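Long-range contacts in putative glycosyltransferase (Mannosyltransferase) involved in glycosylating the PBCV-1 major capsid protein (Paramecium bursaria Chlorella virus 1, PDB 2P73), which probably transfers a sugar from a UDP-activated donor in glycosylating the viral major capsid protein, its N-terminal GT-A-type domain binding UDP and manganese: residues D82-P87 against L192-C197; Y107-E112 against Y169-P174; L77-D82 against T122-V127. All blocks are in the same frame, centred on the assembly; numbering follows the deposited sequence.

Contact 1: residues D82-P87 against L192-C197; sequences DVYVNP and LFVHMC. With MN (manganese (II) ion), chain B; UDP (uridine-5'-diphosphate), chain C.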
loop_
_atom_site.group_PDB
_atom_site.type_symbol
_atom_site.label_atom_id
_atom_site.label_comp_id
_atom_site.label_asym_id
_atom_site.label_seq_id
_atom_site.Cartn_x
_atom_site.Cartn_y
_atom_site.Cartn_z
ATOM N N ASP A 82 8.150 2.808 -1.429
ATOM C CA ASP A 82 9.352 2.118 -0.926
ATOM C C ASP A 82 9.085 0.641 -0.664
ATOM O O ASP A 82 9.779 -0.007 0.131
ATOM C CB ASP A 82 9.876 2.806 0.329
ATOM C CG ASP A 82 8.831 2.909 1.414
ATOM O OD1 ASP A 82 7.630 2.823 1.089
ATOM O OD2 ASP A 82 9.200 3.047 2.600
ATOM N N VAL A 83 8.031 0.128 -1.301
ATOM C CA VAL A 83 7.732 -1.288 -1.304
ATOM C C VAL A 83 8.054 -1.824 -2.704
ATOM O O VAL A 83 7.582 -1.267 -3.719
ATOM C CB VAL A 83 6.225 -1.582 -1.001
ATOM C CG1 VAL A 83 5.930 -3.068 -1.151
ATOM C CG2 VAL A 83 5.830 -1.124 0.413
ATOM N N TYR A 84 8.831 -2.904 -2.747
ATOM C CA TYR A 84 9.085 -3.624 -3.993
ATOM C C TYR A 84 8.733 -5.117 -3.918
ATOM O O TYR A 84 8.565 -5.692 -2.841
ATOM C CB TYR A 84 10.541 -3.471 -4.412
ATOM C CG TYR A 84 11.512 -4.100 -3.455
ATOM C CD1 TYR A 84 12.032 -5.368 -3.687
ATOM C CD2 TYR A 84 11.899 -3.435 -2.300
ATOM C CE1 TYR A 84 12.924 -5.941 -2.798
ATOM C CE2 TYR A 84 12.793 -4.007 -1.407
ATOM C CZ TYR A 84 13.301 -5.246 -1.661
ATOM O OH TYR A 84 14.179 -5.803 -0.752
ATOM N N VAL A 85 8.647 -5.717 -5.101
ATOM C CA VAL A 85 8.352 -7.122 -5.286
ATOM C C VAL A 85 9.673 -7.838 -5.173
ATOM O O VAL A 85 10.630 -7.478 -5.845
ATOM C CB VAL A 85 7.712 -7.366 -6.687
ATOM C CG1 VAL A 85 7.572 -8.876 -7.006
ATOM C CG2 VAL A 85 6.371 -6.669 -6.770
ATOM N N ASN A 86 9.721 -8.820 -4.284
ATOM C CA ASN A 86 10.894 -9.646 -4.068
ATOM C C ASN A 86 11.164 -10.479 -5.340
ATOM O O ASN A 86 10.336 -11.312 -5.705
ATOM C CB ASN A 86 10.611 -10.537 -2.868
ATOM C CG ASN A 86 11.738 -11.490 -2.546
ATOM O OD1 ASN A 86 12.875 -11.284 -2.956
ATOM N ND2 ASN A 86 11.418 -12.553 -1.796
ATOM N N PRO A 87 12.317 -10.244 -6.018
ATOM C CA PRO A 87 12.593 -10.894 -7.312
ATOM C C PRO A 87 12.555 -12.419 -7.257
ATOM O O PRO A 87 12.276 -13.059 -8.265
ATOM C CB PRO A 87 13.995 -10.390 -7.685
ATOM C CG PRO A 87 14.163 -9.095 -6.903
ATOM C CD PRO A 87 13.425 -9.358 -5.607
ATOM N N LEU A 192 6.749 -11.668 -0.544
ATOM C CA LEU A 192 6.423 -11.146 -1.859
ATOM C C LEU A 192 6.694 -9.639 -1.883
ATOM O O LEU A 192 7.457 -9.166 -2.713
ATOM C CB LEU A 192 4.984 -11.478 -2.235
ATOM C CG LEU A 192 4.415 -10.948 -3.555
ATOM C CD1 LEU A 192 5.181 -11.497 -4.735
ATOM C CD2 LEU A 192 2.926 -11.301 -3.676
ATOM N N PHE A 193 6.099 -8.897 -0.949
ATOM C CA PHE A 193 6.263 -7.446 -0.882
ATOM C C PHE A 193 7.188 -7.042 0.270
ATOM O O PHE A 193 6.911 -7.337 1.432
ATOM C CB PHE A 193 4.900 -6.754 -0.757
ATOM C CG PHE A 193 3.987 -6.977 -1.944
ATOM C CD1 PHE A 193 4.473 -6.879 -3.252
ATOM C CD2 PHE A 193 2.646 -7.260 -1.756
ATOM C CE1 PHE A 193 3.645 -7.095 -4.332
ATOM C CE2 PHE A 193 1.813 -7.474 -2.835
ATOM C CZ PHE A 193 2.315 -7.387 -4.127
ATOM N N VAL A 194 8.289 -6.383 -0.057
ATOM C CA VAL A 194 9.278 -5.983 0.942
ATOM C C VAL A 194 9.236 -4.455 1.126
ATOM O O VAL A 194 9.286 -3.733 0.134
ATOM C CB VAL A 194 10.684 -6.464 0.535
ATOM C CG1 VAL A 194 11.750 -5.961 1.521
ATOM C CG2 VAL A 194 10.713 -8.018 0.433
ATOM N N HIS A 195 9.112 -3.990 2.378
ATOM C CA HIS A 195 8.876 -2.568 2.699
ATOM C C HIS A 195 10.121 -1.975 3.347
ATOM O O HIS A 195 10.535 -2.416 4.420
ATOM C CB HIS A 195 7.712 -2.419 3.688
ATOM C CG HIS A 195 7.174 -1.021 3.834
ATOM N ND1 HIS A 195 6.009 -0.760 4.517
ATOM C CD2 HIS A 195 7.602 0.178 3.361
ATOM C CE1 HIS A 195 5.750 0.534 4.474
ATOM N NE2 HIS A 195 6.698 1.131 3.775
ATOM N N MET A 196 10.704 -0.970 2.699
ATOM C CA MET A 196 11.861 -0.269 3.248
ATOM C C MET A 196 11.409 0.854 4.155
ATOM O O MET A 196 11.879 1.976 4.043
ATOM C CB MET A 196 12.721 0.303 2.141
ATOM C CG MET A 196 13.279 -0.712 1.167
ATOM S SD MET A 196 14.181 0.125 -0.128
ATOM C CE MET A 196 12.879 0.951 -1.040
ATOM N N CYS A 197 10.490 0.533 5.051
ATOM C CA CYS A 197 9.800 1.497 5.918
ATOM C C CYS A 197 10.710 2.228 6.926
ATOM O O CYS A 197 11.570 1.600 7.578
ATOM C CB CYS A 197 8.704 0.758 6.668
ATOM S SG CYS A 197 7.880 1.745 7.904
HETATM MN MN MN B . 6.570 3.134 3.128
HETATM N N1 UDP C . 5.217 10.135 0.017
HETATM C C2 UDP C . 5.627 10.942 -1.040
HETATM N N3 UDP C . 6.744 11.716 -0.924
HETATM C C4 UDP C . 7.489 11.686 0.230
HETATM C C5 UDP C . 7.081 10.867 1.295
HETATM C C6 UDP C . 5.793 10.321 1.251
HETATM O O2 UDP C . 5.006 11.024 -2.085
HETATM O O4 UDP C . 8.496 12.395 0.282
HETATM C "C1'" UDP C . 4.002 9.313 -0.146
HETATM C "C2'" UDP C . 4.371 8.163 -1.066
HETATM O "O2'" UDP C . 3.316 7.981 -1.984
HETATM C "C3'" UDP C . 4.553 6.982 -0.131
HETATM C "C4'" UDP C . 3.719 7.345 1.099
HETATM O "O4'" UDP C . 3.542 8.753 1.075
HETATM O "O3'" UDP C . 4.131 5.793 -0.763
HETATM C "C5'" UDP C . 4.356 6.960 2.423
HETATM O "O5'" UDP C . 5.659 7.493 2.478
HETATM P PA UDP C . 6.830 6.658 3.174
HETATM O O1A UDP C . 6.906 5.294 2.594
HETATM O O2A UDP C . 8.134 7.328 3.133
HETATM O O3A UDP C . 6.324 6.456 4.703
HETATM P PB UDP C . 6.934 5.362 5.715
HETATM O O1B UDP C . 6.625 3.954 5.337
HETATM O O2B UDP C . 8.413 5.462 5.729
HETATM O O3B UDP C . 6.351 5.587 7.074
#
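With CG swung anti to its backbone N (chi1 -166°), His-195 brings NE2 of its imidazole to the manganese ion, which Asp-82, in the loop just before strand 83-85, reaches from across the contact with CG tucked between its own N and carbonyl carbon (chi1 56°). His-195 NE2 binds manganese at 2.1 Å and Asp-82 OD1 binds it at 2.3 Å, while Asp-82 OD2 stands farther from the metal, at 2.7 Å, and makes a salt bridge with Arg-204. The imidazole is gripped on both faces: Val-83 CG2 lies over one, 3.8 Å from the centroid of the His-195 ring in a CH-pi contact, and Cys-197 CB over the other. Asn-178 takes the ND1 hydrogen bond and so fixes the ring's rotation.

Away from the metal, strands 83-85 and 193-195 run antiparallel. Tyr-84 and Val-194 form the hydrogen-bonded pair, the bond from Val-194 N to Tyr-84 O measuring 2.9 Å, and Met-196 N reaches Asp-82 O at 2.9 Å to carry the pairing up to the site. On the face of Tyr-84, Val-194 CB sits over the phenol ring; on the other, Val-85 CG2 meets the edge of Phe-193 at CE1 (3.7 Å).

Two metal ligands far apart in sequence are held at the end of one antiparallel ladder; Asp-80 supplies the third protein ligand, and the cation shared with both UDP phosphates probably offsets diphosphate charge.

Contact 2: residues Y107-E112 against Y169-P174; sequences YHTFHE and YIVHDP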
loop_
_atom_site.group_PDB
_atom_site.type_symbol
_atom_site.label_atom_id
_atom_site.label_comp_id
_atom_site.label_asym_id
_atom_site.label_seq_id
_atom_site.Cartn_x
_atom_site.Cartn_y
_atom_site.Cartn_z
ATOM N N TYR A 107 -11.455 -4.361 3.896
ATOM C CA TYR A 107 -10.031 -4.038 4.009
ATOM C C TYR A 107 -9.234 -5.247 4.470
ATOM O O TYR A 107 -9.625 -5.910 5.433
ATOM C CB TYR A 107 -9.798 -2.905 5.022
ATOM C CG TYR A 107 -10.125 -1.507 4.542
ATOM C CD1 TYR A 107 -9.122 -0.649 4.083
ATOM C CD2 TYR A 107 -11.425 -1.021 4.593
ATOM C CE1 TYR A 107 -9.416 0.633 3.651
ATOM C CE2 TYR A 107 -11.731 0.268 4.162
ATOM C CZ TYR A 107 -10.718 1.091 3.689
ATOM O OH TYR A 107 -11.030 2.386 3.268
ATOM N N HIS A 108 -8.120 -5.532 3.793
ATOM C CA HIS A 108 -7.128 -6.432 4.364
ATOM C C HIS A 108 -5.908 -5.605 4.686
ATOM O O HIS A 108 -5.365 -4.905 3.822
ATOM C CB HIS A 108 -6.759 -7.585 3.442
ATOM C CG HIS A 108 -7.858 -8.575 3.250
ATOM N ND1 HIS A 108 -8.766 -8.482 2.216
ATOM C CD2 HIS A 108 -8.204 -9.672 3.962
ATOM C CE1 HIS A 108 -9.616 -9.490 2.291
ATOM N NE2 HIS A 108 -9.300 -10.226 3.341
ATOM N N THR A 109 -5.499 -5.684 5.947
ATOM C CA THR A 109 -4.416 -4.855 6.456
ATOM C C THR A 109 -3.400 -5.714 7.198
ATOM O O THR A 109 -3.597 -6.927 7.298
ATOM C CB THR A 109 -4.960 -3.692 7.331
ATOM O OG1 THR A 109 -3.883 -2.826 7.674
ATOM C CG2 THR A 109 -5.592 -4.184 8.607
ATOM N N PHE A 110 -2.337 -5.097 7.705
ATOM C CA PHE A 110 -1.226 -5.840 8.287
ATOM C C PHE A 110 -0.669 -5.126 9.514
ATOM O O PHE A 110 -0.558 -3.900 9.535
ATOM C CB PHE A 110 -0.119 -6.047 7.252
ATOM C CG PHE A 110 -0.584 -6.723 5.994
ATOM C CD1 PHE A 110 -0.628 -8.105 5.909
ATOM C CD2 PHE A 110 -0.979 -5.978 4.895
ATOM C CE1 PHE A 110 -1.055 -8.730 4.755
ATOM C CE2 PHE A 110 -1.408 -6.598 3.737
ATOM C CZ PHE A 110 -1.445 -7.975 3.667
ATOM N N HIS A 111 -0.319 -5.902 10.535
ATOM C CA HIS A 111 0.300 -5.354 11.737
ATOM C C HIS A 111 1.821 -5.354 11.622
ATOM O O HIS A 111 2.381 -5.897 10.670
ATOM C CB HIS A 111 -0.134 -6.146 12.972
ATOM C CG HIS A 111 0.517 -7.488 13.088
ATOM N ND1 HIS A 111 1.868 -7.643 13.310
ATOM C CD2 HIS A 111 0.002 -8.738 13.014
ATOM C CE1 HIS A 111 2.159 -8.931 13.367
ATOM N NE2 HIS A 111 1.044 -9.617 13.191
ATOM N N GLU A 112 2.483 -4.743 12.598
ATOM C CA GLU A 112 3.934 -4.602 12.569
ATOM C C GLU A 112 4.534 -4.793 13.958
ATOM O O GLU A 112 5.598 -4.254 14.264
ATOM C CB GLU A 112 4.329 -3.234 12.009
ATOM C CG GLU A 112 3.558 -2.071 12.612
ATOM C CD GLU A 112 4.185 -0.728 12.292
ATOM O OE1 GLU A 112 4.739 -0.578 11.183
ATOM O OE2 GLU A 112 4.123 0.178 13.150
ATOM N N TYR A 169 -13.133 -6.008 8.186
ATOM C CA TYR A 169 -11.697 -5.851 7.976
ATOM C C TYR A 169 -10.941 -6.977 8.662
ATOM O O TYR A 169 -11.453 -7.618 9.599
ATOM C CB TYR A 169 -11.194 -4.492 8.495
ATOM C CG TYR A 169 -11.319 -4.337 9.997
ATOM C CD1 TYR A 169 -10.278 -4.718 10.848
ATOM C CD2 TYR A 169 -12.489 -3.817 10.570
ATOM C CE1 TYR A 169 -10.392 -4.580 12.236
ATOM C CE2 TYR A 169 -12.618 -3.682 11.957
ATOM C CZ TYR A 169 -11.572 -4.063 12.781
ATOM O OH TYR A 169 -11.695 -3.918 14.149
ATOM N N ILE A 170 -9.722 -7.213 8.187
ATOM C CA ILE A 170 -8.867 -8.235 8.768
ATOM C C ILE A 170 -7.468 -7.678 8.903
ATOM O O ILE A 170 -6.962 -7.034 7.978
ATOM C CB ILE A 170 -8.829 -9.544 7.912
ATOM C CG1 ILE A 170 -10.230 -10.143 7.757
ATOM C CG2 ILE A 170 -7.885 -10.576 8.541
ATOM C CD1 ILE A 170 -10.283 -11.415 6.882
ATOM N N VAL A 171 -6.860 -7.916 10.060
ATOM C CA VAL A 171 -5.461 -7.573 10.287
ATOM C C VAL A 171 -4.647 -8.867 10.209
ATOM O O VAL A 171 -4.834 -9.758 11.033
ATOM C CB VAL A 171 -5.249 -6.854 11.654
ATOM C CG1 VAL A 171 -3.817 -6.410 11.805
ATOM C CG2 VAL A 171 -6.186 -5.634 11.789
ATOM N N HIS A 172 -3.774 -8.976 9.202
ATOM C CA HIS A 172 -2.930 -10.161 9.030
ATOM C C HIS A 172 -1.503 -9.953 9.544
ATOM O O HIS A 172 -1.055 -8.808 9.731
ATOM C CB HIS A 172 -2.834 -10.552 7.557
ATOM C CG HIS A 172 -4.138 -10.911 6.919
ATOM N ND1 HIS A 172 -4.928 -9.986 6.266
ATOM C CD2 HIS A 172 -4.766 -12.102 6.788
ATOM C CE1 HIS A 172 -5.995 -10.590 5.777
ATOM N NE2 HIS A 172 -5.924 -11.874 6.085
ATOM N N ASP A 173 -0.800 -11.068 9.755
ATOM C CA ASP A 173 0.658 -11.076 9.910
ATOM C C ASP A 173 1.302 -10.470 8.652
ATOM O O ASP A 173 0.843 -10.715 7.547
ATOM C CB ASP A 173 1.193 -12.505 10.103
ATOM C CG ASP A 173 0.688 -13.181 11.385
ATOM O OD1 ASP A 173 0.534 -12.505 12.436
ATOM O OD2 ASP A 173 0.456 -14.416 11.331
ATOM N N PRO A 174 2.359 -9.663 8.823
ATOM C CA PRO A 174 2.983 -8.959 7.706
ATOM C C PRO A 174 4.089 -9.723 6.952
ATOM O O PRO A 174 4.691 -9.168 5.996
ATOM C CB PRO A 174 3.594 -7.747 8.399
ATOM C CG PRO A 174 4.024 -8.297 9.717
ATOM C CD PRO A 174 2.981 -9.297 10.111
#
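Next to each other where the two strands end, His-111 and Asp-173 are joined by a hydrogen bond from His-111 NE2 to Asp-173 OD1, 3.0 Å long. The carboxylate oxygen offers its anti lone pair and lies near the imidazole plane, although the two flat groups stand almost perpendicular, at 84°. Pro-174 CD covers one face of the same ring, 3.7 Å from the centroid of His-111, in a CH-pi contact. The chi1 of 74° folds the imidazole back between its own N and carbonyl carbon, and from there it can meet both neighbours. Its other nitrogen, ND1, is hydrogen-bonded to Ala-113 N, so the ring is held at both ends.

Leading up to this group, the backbones pair in parallel register. Ile-170 N binds Tyr-107 O, Thr-109 N takes Ile-170 O at 2.8 Å, His-172 N returns to Thr-109 O at 2.8 Å, and His-111 N closes the series on His-172 O. Thr-109 O also receives a weak bond from His-172 ND1.

On the face of Thr-109, the methyl CG2 lies 3.5 Å from Val-171 CG2, the two side chains running side by side. Across the sheet, His-108, Phe-110 and His-172 gather into an aromatic cluster; the Phe-110 and His-172 rings meet obliquely, their planes 41° apart, and Phe-110 CD1 touches His-172 CB at 3.7 Å.

Farther out, Phe-162 of helix 153-164 stacks on Tyr-169, and Glu-135 takes the hydroxyl of Tyr-107. The ladder adds strand 169-172 at one edge of the mixed central sheet, beside its parallel neighbour 107-110, in a domain consistent with the GT-A fold.

Contact 3: residues L77-D82 against T122-V127; sequences LWLDSD and TGVKFV. With MN (manganese (II) ion), chain B; UDP (uridine-5'-diphosphate), chain C.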
loop_
_atom_site.group_PDB
_atom_site.type_symbol
_atom_site.label_atom_id
_atom_site.label_comp_id
_atom_site.label_asym_id
_atom_site.label_seq_id
_atom_site.Cartn_x
_atom_site.Cartn_y
_atom_site.Cartn_z
ATOM N N LEU A 77 -5.008 -2.495 -4.642
ATOM C CA LEU A 77 -3.893 -2.740 -3.745
ATOM C C LEU A 77 -2.923 -1.577 -3.762
ATOM O O LEU A 77 -2.248 -1.335 -4.772
ATOM C CB LEU A 77 -3.185 -4.060 -4.062
ATOM C CG LEU A 77 -1.884 -4.343 -3.302
ATOM C CD1 LEU A 77 -2.092 -4.368 -1.769
ATOM C CD2 LEU A 77 -1.209 -5.640 -3.796
ATOM N N TRP A 78 -2.871 -0.863 -2.633
ATOM C CA TRP A 78 -1.922 0.203 -2.445
ATOM C C TRP A 78 -0.598 -0.372 -1.957
ATOM O O TRP A 78 -0.561 -1.147 -0.998
ATOM C CB TRP A 78 -2.413 1.244 -1.434
ATOM C CG TRP A 78 -1.318 2.242 -1.142
ATOM C CD1 TRP A 78 -0.459 2.251 -0.052
ATOM C CD2 TRP A 78 -0.937 3.352 -1.956
ATOM N NE1 TRP A 78 0.411 3.311 -0.150
ATOM C CE2 TRP A 78 0.156 3.989 -1.316
ATOM C CE3 TRP A 78 -1.410 3.876 -3.170
ATOM C CZ2 TRP A 78 0.782 5.130 -1.856
ATOM C CZ3 TRP A 78 -0.791 5.011 -3.694
ATOM C CH2 TRP A 78 0.280 5.631 -3.033
ATOM N N LEU A 79 0.469 -0.004 -2.659
ATOM C CA LEU A 79 1.832 -0.272 -2.234
ATOM C C LEU A 79 2.563 1.050 -2.173
ATOM O O LEU A 79 2.545 1.844 -3.126
ATOM C CB LEU A 79 2.555 -1.178 -3.225
ATOM C CG LEU A 79 1.977 -2.541 -3.564
ATOM C CD1 LEU A 79 2.825 -3.200 -4.614
ATOM C CD2 LEU A 79 1.853 -3.410 -2.327
ATOM N N ASP A 80 3.177 1.305 -1.028
ATOM C CA ASP A 80 4.027 2.465 -0.874
ATOM C C ASP A 80 5.146 2.415 -1.908
ATOM O O ASP A 80 5.595 1.329 -2.316
ATOM C CB ASP A 80 4.635 2.479 0.511
ATOM C CG ASP A 80 3.795 3.251 1.536
ATOM O OD1 ASP A 80 2.722 3.792 1.220
ATOM O OD2 ASP A 80 4.221 3.328 2.697
ATOM N N SER A 81 5.603 3.601 -2.299
ATOM C CA SER A 81 6.740 3.787 -3.182
ATOM C C SER A 81 8.061 3.180 -2.706
ATOM O O SER A 81 9.009 3.057 -3.499
ATOM C CB SER A 81 6.931 5.288 -3.464
ATOM O OG SER A 81 7.158 6.007 -2.269
ATOM N N ASP A 82 8.150 2.808 -1.429
ATOM C CA ASP A 82 9.352 2.118 -0.926
ATOM C C ASP A 82 9.085 0.641 -0.664
ATOM O O ASP A 82 9.779 -0.007 0.131
ATOM C CB ASP A 82 9.876 2.806 0.329
ATOM C CG ASP A 82 8.831 2.909 1.414
ATOM O OD1 ASP A 82 7.630 2.823 1.089
ATOM O OD2 ASP A 82 9.200 3.047 2.600
ATOM N N THR A 122 -0.060 0.686 6.869
ATOM C CA THR A 122 -0.863 0.784 5.661
ATOM C C THR A 122 -0.035 1.013 4.396
ATOM O O THR A 122 -0.570 1.469 3.403
ATOM C CB THR A 122 -1.991 1.835 5.779
ATOM O OG1 THR A 122 -1.435 3.071 6.239
ATOM C CG2 THR A 122 -3.102 1.372 6.746
ATOM N N GLY A 123 1.253 0.655 4.440
ATOM C CA GLY A 123 2.137 0.682 3.268
ATOM C C GLY A 123 1.801 -0.379 2.225
ATOM O O GLY A 123 2.176 -0.256 1.072
ATOM N N VAL A 124 1.124 -1.438 2.660
ATOM C CA VAL A 124 0.481 -2.403 1.768
ATOM C C VAL A 124 -0.958 -2.531 2.272
ATOM O O VAL A 124 -1.185 -2.940 3.427
ATOM C CB VAL A 124 1.195 -3.771 1.797
ATOM C CG1 VAL A 124 0.434 -4.810 0.981
ATOM C CG2 VAL A 124 2.627 -3.639 1.317
ATOM N N LYS A 125 -1.922 -2.180 1.429
ATOM C CA LYS A 125 -3.317 -2.147 1.851
ATOM C C LYS A 125 -4.225 -2.677 0.751
ATOM O O LYS A 125 -4.174 -2.208 -0.386
ATOM C CB LYS A 125 -3.728 -0.722 2.231
ATOM C CG LYS A 125 -5.162 -0.601 2.720
ATOM C CD LYS A 125 -5.434 0.780 3.294
ATOM C CE LYS A 125 -5.393 1.846 2.212
ATOM N NZ LYS A 125 -5.972 3.136 2.680
ATOM N N PHE A 126 -5.057 -3.658 1.090
ATOM C CA PHE A 126 -6.079 -4.135 0.144
ATOM C C PHE A 126 -7.402 -3.448 0.392
ATOM O O PHE A 126 -7.924 -3.505 1.513
ATOM C CB PHE A 126 -6.308 -5.636 0.257
ATOM C CG PHE A 126 -5.185 -6.456 -0.266
ATOM C CD1 PHE A 126 -5.210 -6.933 -1.565
ATOM C CD2 PHE A 126 -4.098 -6.764 0.547
ATOM C CE1 PHE A 126 -4.167 -7.710 -2.047
ATOM C CE2 PHE A 126 -3.047 -7.540 0.065
ATOM C CZ PHE A 126 -3.088 -8.015 -1.233
ATOM N N VAL A 127 -7.951 -2.823 -0.650
ATOM C CA VAL A 127 -9.221 -2.114 -0.546
ATOM C C VAL A 127 -10.216 -2.674 -1.581
ATOM O O VAL A 127 -9.989 -2.601 -2.799
ATOM C CB VAL A 127 -9.046 -0.580 -0.763
ATOM C CG1 VAL A 127 -10.316 0.164 -0.396
ATOM C CG2 VAL A 127 -7.879 -0.028 0.029
HETATM MN MN MN B . 6.570 3.134 3.128
HETATM N N1 UDP C . 5.217 10.135 0.017
HETATM C C2 UDP C . 5.627 10.942 -1.040
HETATM N N3 UDP C . 6.744 11.716 -0.924
HETATM C C4 UDP C . 7.489 11.686 0.230
HETATM C C5 UDP C . 7.081 10.867 1.295
HETATM C C6 UDP C . 5.793 10.321 1.251
HETATM O O2 UDP C . 5.006 11.024 -2.085
HETATM O O4 UDP C . 8.496 12.395 0.282
HETATM C "C1'" UDP C . 4.002 9.313 -0.146
HETATM C "C2'" UDP C . 4.371 8.163 -1.066
HETATM O "O2'" UDP C . 3.316 7.981 -1.984
HETATM C "C3'" UDP C . 4.553 6.982 -0.131
HETATM C "C4'" UDP C . 3.719 7.345 1.099
HETATM O "O4'" UDP C . 3.542 8.753 1.075
HETATM O "O3'" UDP C . 4.131 5.793 -0.763
HETATM C "C5'" UDP C . 4.356 6.960 2.423
HETATM O "O5'" UDP C . 5.659 7.493 2.478
HETATM P PA UDP C . 6.830 6.658 3.174
HETATM O O1A UDP C . 6.906 5.294 2.594
HETATM O O2A UDP C . 8.134 7.328 3.133
HETATM O O3A UDP C . 6.324 6.456 4.703
HETATM P PB UDP C . 6.934 5.362 5.715
HETATM O O1B UDP C . 6.625 3.954 5.337
HETATM O O2B UDP C . 8.413 5.462 5.729
HETATM O O3B UDP C . 6.351 5.587 7.074
#
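Asp-80 N donates to Gly-123 O at 2.8 Å, the last of three backbone bonds between the segments and the one that places the first aspartate of the DxD motif. Its carboxylate divides its work: OD2 binds manganese at 2.4 Å, while OD1 accepts the indole N-H of Trp-78, with Trp-78 NE1 2.7 Å from Asp-80 OD1. That donor comes from the anti side, tilted 26° out of the carboxylate plane, whereas the oxygen lies close to the plane of the indole. A weak bond from the ribose O3' also reaches OD1. Ser-81 N then donates to UDP O3' at 3.1 Å, in a nearly straight bond, so consecutive residues hold the same ribose hydroxyl.

Deeper in the sheet, Trp-78 and Lys-125 form the antiparallel hydrogen-bonded pair: Trp-78 N to Lys-125 O spans 2.9 Å, and Lys-125 N to Trp-78 O completes the ring. The Lys-125 ammonium group is drawn off to Glu-153 and Glu-135, with which it makes salt bridges. In the indole, CG anti to the backbone N (chi1 173°) and chi2 of -99° together set CD1 near Thr-122 O and CZ2 near the ribose.

On the opposite face of the sheet the packing is apolar. Leu-77 CD1 stands almost on the normal of the Phe-126 ring, 3.7 Å from its centroid, and the same methyl touches Val-124 CG1. Beside it, Leu-79 CD2 meets Val-124 CG2 at 3.7 Å.

With one carboxylate oxygen of Asp-80 engaged by the indole and the ribose, the other is turned to the cation, so Trp-78, a second-shell donor, fixes the rotation of the carboxylate that binds the metal.

Contacts 1 and 3 show how one metal and nucleotide site is assembled from distant parts of a chain, while contact 2 lies farther out in the sheet. Contacts 2 and 3 belong to the same mixed sheet, where strands 107-110 and 124-128 are neighbours; their centres lie about 11 Å apart. Contact 1 is part of a smaller three-stranded sheet, its centre about 10 Å from that of contact 3 and 16 Å from that of contact 2. Along the chain contact 2 is nested within the loop closed by contact 1, whereas contact 3 interlocks with both. Asp-82 is common to contacts 1 and 3, which converge on manganese and UDP.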